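Local coordinates for oxidoreductase, short chain dehydrogenase/reductase family protein (Collinsella aerofaciens, PDB 5FYD), which catalyses the NADPH-dependent reduction of the 7-oxo group of 7-oxolithocholate to ursodeoxycholate, working as a homodimer of the short-chain dehydrogenase/reductase family, at residues T103-E106 with K107-M111; A161-L164 with K165-A169; H242-K245 with A246-E250; T249-E252 with Y253-M257. All coordinates share one frame; numbering follows the deposited sequence.

Contact 1: T103-E106 with K107-M111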
loop_
_atom_site.group_PDB
_atom_site.type_symbol
_atom_site.label_atom_id
_atom_site.label_comp_id
_atom_site.label_asym_id
_atom_site.label_seq_id
_atom_site.Cartn_x
_atom_site.Cartn_y
_atom_site.Cartn_z
ATOM N N THR A 103 7.125 -2.137 -17.725
ATOM C CA THR A 103 7.511 -0.970 -16.967
ATOM C C THR A 103 8.339 -0.091 -17.903
ATOM O O THR A 103 9.352 -0.552 -18.434
ATOM C CB THR A 103 8.318 -1.427 -15.742
ATOM O OG1 THR A 103 7.454 -2.183 -14.895
ATOM C CG2 THR A 103 8.889 -0.244 -14.949
ATOM N N PRO A 104 7.937 1.172 -18.100
ATOM C CA PRO A 104 8.638 2.048 -19.053
ATOM C C PRO A 104 10.039 2.358 -18.550
ATOM O O PRO A 104 10.279 2.288 -17.324
ATOM C CB PRO A 104 7.765 3.306 -19.102
ATOM C CG PRO A 104 6.950 3.282 -17.875
ATOM C CD PRO A 104 6.797 1.859 -17.446
ATOM N N TRP A 105 10.965 2.625 -19.469
ATOM C CA TRP A 105 12.339 2.903 -19.089
ATOM C C TRP A 105 12.452 4.025 -18.050
ATOM O O TRP A 105 13.249 3.895 -17.114
ATOM C CB TRP A 105 13.296 3.146 -20.291
ATOM C CG TRP A 105 14.610 3.411 -19.747
ATOM C CD1 TRP A 105 15.204 4.617 -19.590
ATOM C CD2 TRP A 105 15.432 2.465 -19.092
ATOM N NE1 TRP A 105 16.373 4.482 -18.893
ATOM C CE2 TRP A 105 16.534 3.155 -18.575
ATOM C CE3 TRP A 105 15.344 1.090 -18.903
ATOM C CZ2 TRP A 105 17.556 2.507 -17.865
ATOM C CZ3 TRP A 105 16.357 0.449 -18.212
ATOM C CH2 TRP A 105 17.427 1.155 -17.688
ATOM N N GLU A 106 11.683 5.114 -18.218
ATOM C CA GLU A 106 11.733 6.235 -17.268
ATOM C C GLU A 106 11.560 5.740 -15.819
ATOM O O GLU A 106 12.254 6.207 -14.935
ATOM C CB GLU A 106 10.679 7.311 -17.623
ATOM C CG GLU A 106 9.240 6.849 -17.409
ATOM C CD GLU A 106 8.181 7.851 -17.809
ATOM O OE1 GLU A 106 8.327 9.046 -17.448
ATOM O OE2 GLU A 106 7.181 7.426 -18.457
ATOM N N LYS A 107 10.658 4.774 -15.601
ATOM C CA LYS A 107 10.415 4.202 -14.266
ATOM C C LYS A 107 11.556 3.291 -13.829
ATOM O O LYS A 107 11.961 3.326 -12.679
ATOM C CB LYS A 107 9.073 3.462 -14.210
ATOM C CG LYS A 107 8.671 2.935 -12.823
ATOM C CD LYS A 107 8.400 4.074 -11.828
ATOM C CE LYS A 107 7.308 3.738 -10.825
ATOM N NZ LYS A 107 6.735 4.961 -10.196
ATOM N N HIS A 108 12.075 2.474 -14.738
ATOM C CA HIS A 108 13.286 1.700 -14.449
ATOM C C HIS A 108 14.450 2.586 -14.015
ATOM O O HIS A 108 15.179 2.262 -13.080
ATOM C CB HIS A 108 13.716 0.839 -15.636
ATOM C CG HIS A 108 12.886 -0.395 -15.834
ATOM N ND1 HIS A 108 12.811 -1.403 -14.902
ATOM C CD2 HIS A 108 12.115 -0.793 -16.873
ATOM C CE1 HIS A 108 12.024 -2.362 -15.350
ATOM N NE2 HIS A 108 11.622 -2.033 -16.561
ATOM N N GLU A 109 14.607 3.715 -14.695
ATOM C CA GLU A 109 15.703 4.597 -14.364
ATOM C C GLU A 109 15.470 5.253 -13.007
ATOM O O GLU A 109 16.418 5.453 -12.247
ATOM C CB GLU A 109 15.961 5.632 -15.461
ATOM C CG GLU A 109 17.240 6.413 -15.194
ATOM C CD GLU A 109 17.926 6.977 -16.427
ATOM O OE1 GLU A 109 17.903 6.357 -17.505
ATOM O OE2 GLU A 109 18.530 8.047 -16.287
ATOM N N ALA A 110 14.216 5.581 -12.704
ATOM C CA ALA A 110 13.869 6.126 -11.396
ATOM C C ALA A 110 14.279 5.128 -10.308
ATOM O O ALA A 110 14.863 5.506 -9.302
ATOM C CB ALA A 110 12.383 6.435 -11.297
ATOM N N MET A 111 13.975 3.855 -10.530
ATOM C CA MET A 111 14.318 2.813 -9.548
ATOM C C MET A 111 15.827 2.644 -9.410
ATOM O O MET A 111 16.351 2.548 -8.300
ATOM C CB MET A 111 13.640 1.497 -9.879
ATOM C CG MET A 111 12.131 1.537 -9.571
ATOM S SD MET A 111 11.295 -0.040 -9.809
ATOM C CE MET A 111 11.207 -0.151 -11.576
#
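Trp105 and Glu109, one turn apart, are tied twice. Their side chains join through the indole NE1, which gives its proton to Glu109 OE1 at 2.8 Å; the oxygen lies close to the ring plane and receives the bond on its anti lone pair, while the carboxylate stands steeply to the indole, the planes 74° apart. Glu109 N also bonds to Trp105 O, at 2.8 Å. Around this pair the first helical turn closes: Pro104, the N-cap, uses its O to accept from His108 N at 3.2 Å and more weakly from Lys107 N, and Ala110 N reaches Glu106 O.

The nonpolar contacts centre on His108. Its CB sits over one face of the indole, 3.7 Å from Trp105 CE3, towards the rim. The imidazole meets Thr103 instead: the methyl CG2 lies over the middle of the ring, 3.7 Å from its centroid, a CH-pi contact. With Thr103 OG1 beside the backbone N (chi1 -65°), the methyl falls anti to that N, which also brings it 3.8 Å from Lys107 CB. His108 NE2 is hydrogen-bonded to Ile100 O, tying the helix start back to the preceding loop.

All this forms the beginning of helix 105-132, at the surface of the Rossmann fold between strands 85-90 and 136-143 in the chain; Ala110 and Met111 pack on Leu94, and His108 O receives Gln155 NE2 from helix 154-173.

Contact 2: A161-L164 with K165-A169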
loop_
_atom_site.group_PDB
_atom_site.type_symbol
_atom_site.label_atom_id
_atom_site.label_comp_id
_atom_site.label_asym_id
_atom_site.label_seq_id
_atom_site.Cartn_x
_atom_site.Cartn_y
_atom_site.Cartn_z
ATOM N N ALA A 161 19.246 -6.182 -3.561
ATOM C CA ALA A 161 20.429 -7.060 -3.572
ATOM C C ALA A 161 21.719 -6.270 -3.787
ATOM O O ALA A 161 22.781 -6.603 -3.231
ATOM C CB ALA A 161 20.286 -8.139 -4.618
ATOM N N PHE A 162 21.654 -5.243 -4.629
ATOM C CA PHE A 162 22.813 -4.355 -4.814
ATOM C C PHE A 162 23.203 -3.724 -3.474
ATOM O O PHE A 162 24.375 -3.751 -3.049
ATOM C CB PHE A 162 22.489 -3.274 -5.842
ATOM C CG PHE A 162 23.661 -2.426 -6.209
ATOM C CD1 PHE A 162 24.018 -1.337 -5.441
ATOM C CD2 PHE A 162 24.430 -2.754 -7.322
ATOM C CE1 PHE A 162 25.106 -0.558 -5.783
ATOM C CE2 PHE A 162 25.508 -1.996 -7.667
ATOM C CZ PHE A 162 25.845 -0.885 -6.911
ATOM N N ILE A 163 22.206 -3.180 -2.776
ATOM C CA ILE A 163 22.446 -2.556 -1.468
ATOM C C ILE A 163 23.005 -3.593 -0.487
ATOM O O ILE A 163 23.963 -3.315 0.237
ATOM C CB ILE A 163 21.159 -1.922 -0.897
ATOM C CG1 ILE A 163 20.749 -0.721 -1.764
ATOM C CG2 ILE A 163 21.335 -1.545 0.570
ATOM C CD1 ILE A 163 19.382 -0.153 -1.473
ATOM N N LEU A 164 22.411 -4.789 -0.485
ATOM C CA LEU A 164 22.851 -5.856 0.419
ATOM C C LEU A 164 24.331 -6.193 0.176
ATOM O O LEU A 164 25.171 -6.115 1.084
ATOM C CB LEU A 164 21.999 -7.099 0.214
ATOM C CG LEU A 164 22.377 -8.353 0.994
ATOM C CD1 LEU A 164 22.359 -8.194 2.508
ATOM C CD2 LEU A 164 21.445 -9.459 0.549
ATOM N N LYS A 165 24.636 -6.575 -1.044
ATOM C CA LYS A 165 25.987 -7.041 -1.344
ATOM C C LYS A 165 27.048 -5.938 -1.253
ATOM O O LYS A 165 28.181 -6.203 -0.812
ATOM C CB LYS A 165 26.042 -7.766 -2.686
ATOM C CG LYS A 165 25.192 -9.033 -2.761
ATOM C CD LYS A 165 25.640 -10.132 -1.817
ATOM C CE LYS A 165 24.474 -10.997 -1.362
ATOM N NZ LYS A 165 24.882 -11.862 -0.259
ATOM N N MET A 166 26.706 -4.711 -1.653
ATOM C CA MET A 166 27.633 -3.599 -1.498
ATOM C C MET A 166 27.921 -3.369 -0.022
ATOM O O MET A 166 29.058 -3.158 0.370
ATOM C CB MET A 166 27.089 -2.310 -2.121
ATOM C CG MET A 166 28.139 -1.192 -2.169
ATOM S SD MET A 166 29.390 -1.620 -3.416
ATOM C CE MET A 166 30.770 -0.607 -2.936
ATOM N N THR A 167 26.869 -3.376 0.808
ATOM C CA THR A 167 27.041 -3.075 2.234
ATOM C C THR A 167 27.763 -4.210 2.948
ATOM O O THR A 167 28.592 -3.954 3.823
ATOM C CB THR A 167 25.714 -2.719 2.905
ATOM O OG1 THR A 167 25.090 -1.666 2.169
ATOM C CG2 THR A 167 25.935 -2.246 4.340
ATOM N N GLU A 168 27.486 -5.451 2.558
ATOM C CA GLU A 168 28.203 -6.603 3.122
ATOM C C GLU A 168 29.694 -6.466 2.879
ATOM O O GLU A 168 30.489 -6.671 3.784
ATOM C CB GLU A 168 27.693 -7.927 2.554
ATOM C CG GLU A 168 26.298 -8.319 3.044
ATOM C CD GLU A 168 25.809 -9.647 2.501
ATOM O OE1 GLU A 168 26.144 -10.018 1.359
ATOM O OE2 GLU A 168 25.056 -10.348 3.211
ATOM N N ALA A 169 30.054 -6.092 1.654
ATOM C CA ALA A 169 31.465 -5.914 1.280
ATOM C C ALA A 169 32.128 -4.857 2.137
ATOM O O ALA A 169 33.184 -5.111 2.730
ATOM C CB ALA A 169 31.573 -5.552 -0.180
#
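Leu164 reaches out between Lys165 and Glu168 on helix 154-173. Beyond CB, its CG runs anti to the backbone N (chi1 175°) and comes 4.0 Å from Glu168 CD. From there the two methyls part: CD1 touches the carboxylate, 3.5 Å from Glu168 OE2, while CD2 lies alongside the lysine chain, 3.9 Å from Lys165 CE. Strand 179-186 receives the same leucine through Val183 and Thr185.

The lysine bends at chi2 (-64°) and carries Lys165 NZ to Glu168 OE1, a salt bridge of 2.8 Å met on the syn side of the carboxylate. The other oxygen, OE2, is hydrogen-bonded to Ser230 OG.

On the neighbouring residue, Ile163 O is gripped by two donors of Thr167, the backbone N at 3.0 Å and OG1 at 2.8 Å, which arrive from opposite faces of the carbonyl plane. This helix of the short-chain dehydrogenase fold, packed against the central sheet and helix 105-132, also carries Tyr156, the inferred proton acceptor, and Lys160, which by similarity lowers its pKa.

Thr167 is buried, yet its OG1, also hydrogen-bonded to Asn140 ND2, is satisfied there. With a lysine on one oxygen and a serine on the other, Glu168 is probably kept ionised.

Contact 3: H242-K245 with A246-E250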
loop_
_atom_site.group_PDB
_atom_site.type_symbol
_atom_site.label_atom_id
_atom_site.label_comp_id
_atom_site.label_asym_id
_atom_site.label_seq_id
_atom_site.Cartn_x
_atom_site.Cartn_y
_atom_site.Cartn_z
ATOM N N HIS A 242 16.781 -19.263 6.148
ATOM C CA HIS A 242 17.655 -20.411 6.296
ATOM C C HIS A 242 17.019 -21.673 5.742
ATOM O O HIS A 242 17.696 -22.465 5.101
ATOM C CB HIS A 242 18.109 -20.640 7.741
ATOM C CG HIS A 242 19.095 -21.754 7.845
ATOM N ND1 HIS A 242 18.707 -23.051 8.074
ATOM C CD2 HIS A 242 20.430 -21.793 7.617
ATOM C CE1 HIS A 242 19.766 -23.838 8.042
ATOM N NE2 HIS A 242 20.822 -23.106 7.754
ATOM N N ASP A 243 15.730 -21.854 5.973
ATOM C CA ASP A 243 15.036 -23.031 5.475
ATOM C C ASP A 243 14.938 -23.045 3.945
ATOM O O ASP A 243 15.142 -24.090 3.331
ATOM C CB ASP A 243 13.678 -23.147 6.139
ATOM C CG ASP A 243 13.800 -23.418 7.620
ATOM O OD1 ASP A 243 14.843 -23.977 8.024
ATOM O OD2 ASP A 243 12.890 -23.040 8.382
ATOM N N TRP A 244 14.676 -21.890 3.337
ATOM C CA TRP A 244 14.746 -21.777 1.867
ATOM C C TRP A 244 16.147 -22.117 1.330
ATOM O O TRP A 244 16.298 -22.936 0.388
ATOM C CB TRP A 244 14.273 -20.392 1.406
ATOM C CG TRP A 244 12.798 -20.278 1.379
ATOM C CD1 TRP A 244 12.012 -19.529 2.206
ATOM C CD2 TRP A 244 11.912 -20.929 0.465
ATOM N NE1 TRP A 244 10.691 -19.695 1.880
ATOM C CE2 TRP A 244 10.600 -20.551 0.812
ATOM C CE3 TRP A 244 12.100 -21.795 -0.615
ATOM C CZ2 TRP A 244 9.476 -21.002 0.102
ATOM C CZ3 TRP A 244 10.980 -22.261 -1.309
ATOM C CH2 TRP A 244 9.693 -21.856 -0.955
ATOM N N LYS A 245 17.170 -21.568 1.976
ATOM C CA LYS A 245 18.553 -21.757 1.528
ATOM C C LYS A 245 18.985 -23.206 1.657
ATOM O O LYS A 245 19.596 -23.757 0.751
ATOM C CB LYS A 245 19.509 -20.877 2.325
ATOM C CG LYS A 245 19.559 -19.411 1.920
ATOM C CD LYS A 245 20.587 -18.682 2.795
ATOM C CE LYS A 245 20.910 -17.284 2.286
ATOM N NZ LYS A 245 21.848 -16.614 3.220
ATOM N N ALA A 246 18.625 -23.826 2.769
ATOM C CA ALA A 246 19.141 -25.140 3.132
ATOM C C ALA A 246 18.351 -26.279 2.505
ATOM O O ALA A 246 18.941 -27.320 2.168
ATOM C CB ALA A 246 19.161 -25.291 4.642
ATOM N N ASN A 247 17.039 -26.099 2.349
ATOM C CA ASN A 247 16.151 -27.217 1.997
ATOM C C ASN A 247 15.474 -27.133 0.641
ATOM O O ASN A 247 14.685 -28.015 0.296
ATOM C CB ASN A 247 15.086 -27.363 3.083
ATOM C CG ASN A 247 15.692 -27.580 4.450
ATOM O OD1 ASN A 247 16.697 -28.267 4.576
ATOM N ND2 ASN A 247 15.107 -26.990 5.464
ATOM N N HIS A 248 15.747 -26.082 -0.133
ATOM C CA HIS A 248 15.084 -25.897 -1.414
ATOM C C HIS A 248 16.079 -25.410 -2.428
ATOM O O HIS A 248 17.107 -24.836 -2.076
ATOM C CB HIS A 248 13.943 -24.880 -1.288
ATOM C CG HIS A 248 12.882 -25.303 -0.330
ATOM N ND1 HIS A 248 11.805 -26.070 -0.711
ATOM C CD2 HIS A 248 12.755 -25.112 1.006
ATOM C CE1 HIS A 248 11.038 -26.304 0.339
ATOM N NE2 HIS A 248 11.599 -25.746 1.396
ATOM N N THR A 249 15.773 -25.631 -3.693
ATOM C CA THR A 249 16.609 -25.101 -4.754
ATOM C C THR A 249 16.328 -23.607 -4.857
ATOM O O THR A 249 15.313 -23.110 -4.364
ATOM C CB THR A 249 16.294 -25.746 -6.110
ATOM O OG1 THR A 249 14.941 -25.447 -6.470
ATOM C CG2 THR A 249 16.519 -27.261 -6.037
ATOM N N GLU A 250 17.224 -22.902 -5.534
ATOM C CA GLU A 250 16.992 -21.497 -5.837
ATOM C C GLU A 250 15.704 -21.317 -6.627
ATOM O O GLU A 250 14.925 -20.411 -6.341
ATOM C CB GLU A 250 18.182 -20.908 -6.600
ATOM C CG GLU A 250 18.110 -19.413 -6.862
ATOM C CD GLU A 250 18.336 -18.514 -5.659
ATOM O OE1 GLU A 250 18.311 -19.006 -4.508
ATOM O OE2 GLU A 250 18.551 -17.276 -5.880
HETATM O O HOH W 1 16.288 -21.639 -2.056
HETATM O O HOH W 2 19.382 -23.466 -2.002
#
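Trp244 O is gripped by two partners: His248 N, through a weak bond of 3.2 Å, and a water at 2.8 Å. That water has more acceptors near it than protons, and Thr249 O, past the last turn of helix 235-247, is a possible, weak second partner. A second water links Lys245 O to His248 O, giving a proton to each, at 2.7 Å to the histidine oxygen. Before the end of the helix, Ala246 N bonds to His242 O at 2.9 Å and Asn247 N to Asp243 O.

His248, the first residue to leave helical backbone angles, turns its ring back on Trp244. The CZ3 corner of the indole stands over one imidazole face, offset towards the rim, and Trp244 CE3 is 3.6 Å from His248 CG; the rings are inclined at 43°. CG of His248 lies anti to its own carbonyl carbon (chi1 -61°), which directs the ring to the tryptophan, with Asp243 O at the imidazole edge. The near nitrogen, ND1, is bonded to Glu252 OE1. A turn earlier, the Ala246 methyl makes an off-centre CH-pi contact with the His242 ring, 4.2 Å from its centroid.

Trp244 also stacks on Tyr253 and meets Tyr256, within the C-terminal region required for activity. The Glu252 carboxylate probably favours a proton on His248 ND1 and may favour the doubly protonated cation, while water bonds to carbonyls around the helix end, Lys245 O and His248 O among them.

Contact 4: T249-E252 with Y253-M257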
loop_
_atom_site.group_PDB
_atom_site.type_symbol
_atom_site.label_atom_id
_atom_site.label_comp_id
_atom_site.label_asym_id
_atom_site.label_seq_id
_atom_site.Cartn_x
_atom_site.Cartn_y
_atom_site.Cartn_z
ATOM N N THR A 249 15.773 -25.631 -3.693
ATOM C CA THR A 249 16.609 -25.101 -4.754
ATOM C C THR A 249 16.328 -23.607 -4.857
ATOM O O THR A 249 15.313 -23.110 -4.364
ATOM C CB THR A 249 16.294 -25.746 -6.110
ATOM O OG1 THR A 249 14.941 -25.447 -6.470
ATOM C CG2 THR A 249 16.519 -27.261 -6.037
ATOM N N GLU A 250 17.224 -22.902 -5.534
ATOM C CA GLU A 250 16.992 -21.497 -5.837
ATOM C C GLU A 250 15.704 -21.317 -6.627
ATOM O O GLU A 250 14.925 -20.411 -6.341
ATOM C CB GLU A 250 18.182 -20.908 -6.600
ATOM C CG GLU A 250 18.110 -19.413 -6.862
ATOM C CD GLU A 250 18.336 -18.514 -5.659
ATOM O OE1 GLU A 250 18.311 -19.006 -4.508
ATOM O OE2 GLU A 250 18.551 -17.276 -5.880
ATOM N N ASP A 251 15.494 -22.168 -7.630
ATOM C CA ASP A 251 14.283 -22.098 -8.443
ATOM C C ASP A 251 12.994 -22.218 -7.630
ATOM O O ASP A 251 12.016 -21.515 -7.902
ATOM C CB ASP A 251 14.317 -23.178 -9.526
ATOM C CG ASP A 251 15.224 -22.826 -10.689
ATOM O OD1 ASP A 251 15.989 -21.840 -10.635
ATOM O OD2 ASP A 251 15.165 -23.563 -11.693
ATOM N N GLU A 252 12.981 -23.105 -6.628
ATOM C CA GLU A 252 11.794 -23.250 -5.795
ATOM C C GLU A 252 11.451 -21.964 -5.071
ATOM O O GLU A 252 10.294 -21.618 -4.922
ATOM C CB GLU A 252 11.993 -24.356 -4.752
ATOM C CG GLU A 252 11.870 -25.778 -5.274
ATOM C CD GLU A 252 12.150 -26.723 -4.128
ATOM O OE1 GLU A 252 11.234 -26.941 -3.309
ATOM O OE2 GLU A 252 13.288 -27.119 -3.935
ATOM N N TYR A 253 12.480 -21.269 -4.596
ATOM C CA TYR A 253 12.312 -20.026 -3.849
ATOM C C TYR A 253 11.779 -18.931 -4.775
ATOM O O TYR A 253 10.833 -18.217 -4.429
ATOM C CB TYR A 253 13.651 -19.624 -3.240
ATOM C CG TYR A 253 13.624 -18.636 -2.092
ATOM C CD1 TYR A 253 12.432 -18.138 -1.537
ATOM C CD2 TYR A 253 14.817 -18.218 -1.542
ATOM C CE1 TYR A 253 12.470 -17.254 -0.471
ATOM C CE2 TYR A 253 14.859 -17.334 -0.491
ATOM C CZ TYR A 253 13.696 -16.863 0.048
ATOM O OH TYR A 253 13.796 -15.994 1.124
ATOM N N ILE A 254 12.362 -18.827 -5.958
ATOM C CA ILE A 254 11.911 -17.845 -6.962
ATOM C C ILE A 254 10.451 -18.114 -7.325
ATOM O O ILE A 254 9.613 -17.203 -7.338
ATOM C CB ILE A 254 12.770 -17.930 -8.251
ATOM C CG1 ILE A 254 14.218 -17.528 -7.938
ATOM C CG2 ILE A 254 12.180 -17.076 -9.379
ATOM C CD1 ILE A 254 15.195 -17.992 -9.000
ATOM N N ARG A 255 10.171 -19.375 -7.633
ATOM C CA ARG A 255 8.837 -19.784 -8.079
ATOM C C ARG A 255 7.790 -19.543 -7.017
ATOM O O ARG A 255 6.690 -19.162 -7.344
ATOM C CB ARG A 255 8.820 -21.250 -8.533
ATOM C CG ARG A 255 9.442 -21.422 -9.909
ATOM C CD ARG A 255 9.313 -22.847 -10.437
ATOM N NE ARG A 255 10.039 -22.970 -11.703
ATOM C CZ ARG A 255 11.015 -23.828 -11.990
ATOM N NH1 ARG A 255 11.432 -24.746 -11.130
ATOM N NH2 ARG A 255 11.577 -23.770 -13.191
ATOM N N TYR A 256 8.163 -19.746 -5.758
ATOM C CA TYR A 256 7.282 -19.459 -4.630
ATOM C C TYR A 256 6.915 -17.987 -4.603
ATOM O O TYR A 256 5.734 -17.639 -4.511
ATOM C CB TYR A 256 7.952 -19.867 -3.336
ATOM C CG TYR A 256 7.083 -19.758 -2.135
ATOM C CD1 TYR A 256 6.084 -20.705 -1.906
ATOM C CD2 TYR A 256 7.281 -18.757 -1.186
ATOM C CE1 TYR A 256 5.283 -20.639 -0.776
ATOM C CE2 TYR A 256 6.482 -18.692 -0.045
ATOM C CZ TYR A 256 5.491 -19.634 0.144
ATOM O OH TYR A 256 4.694 -19.596 1.258
ATOM N N MET A 257 7.920 -17.121 -4.764
ATOM C CA MET A 257 7.678 -15.689 -4.857
ATOM C C MET A 257 6.775 -15.304 -6.012
ATOM O O MET A 257 5.957 -14.406 -5.872
ATOM C CB MET A 257 8.985 -14.906 -4.964
ATOM C CG MET A 257 9.899 -15.036 -3.755
ATOM S SD MET A 257 9.139 -14.532 -2.193
ATOM C CE MET A 257 8.772 -12.817 -2.521
HETATM O O HOH W 3 13.977 -25.879 -11.653
#
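Asp251 and Arg255 face each other across one turn of helix 250-258 by charge and through water. Arg255 NH2 is 3.9 Å from Asp251 OD2, a long salt bridge in which the oxygen lies well out of the guanidinium plane, so charge alone acts directly. A water closes the gap, giving to Asp251 OD2 at 2.6 Å and accepting from Arg255 NH1 at 2.8 Å. Asp251 CB lies over one face of the guanidinium, 3.7 Å from Arg255 NH1; the Asp251 carboxylate is turned 76° to the guanidinium.

The helix start is a capping box: Glu252 N gives to Thr249 OG1 at 3.1 Å, and Thr249 N donates in return to Glu252 OE2 at 2.9 Å, coming from above the carboxylate plane. OG1 sits between the backbone N and the carbonyl carbon of Thr249 (chi1 62°), where it faces Glu252 N. The other glutamate oxygen is held by His248.

Backbone bonds follow, Ile254 N to Glu250 O at 3.0 Å and Arg255 N to Asp251 O; Tyr253 N to Thr249 O is weak. Among nonpolar groups, Ile254 CD1 comes 3.9 Å from Glu250 CG, and Ile254 packs on Ser149 and Pro151. Tyr253 leans on Ile147 and Ser148, and Met257 reaches Gln203 of the second subunit.

How the contacts relate
Contacts 3 and 4 form one unit at the C-terminal end: they share Thr249 and Glu250, their centres are 9 Å apart, and Trp244 CZ2 comes 3.4 Å from Tyr256 CD2. Contact 3 lies near the NADP(+)-binding Ser240, about 4 Å from the Trp244 side chain. Contacts 1 and 2 belong to neighbouring helices of the Rossmann fold, with nearest atoms about 8 Å apart. Both approach residues inferred to be catalytic: the Met111 side chain is about 6 Å from that of Tyr156, and Ile163 follows closely, on the same helix, Lys160, by similarity the residue lowering the pKa of that tyrosine. Contact 1 stays about 15 Å from contact 4 at the nearest atoms.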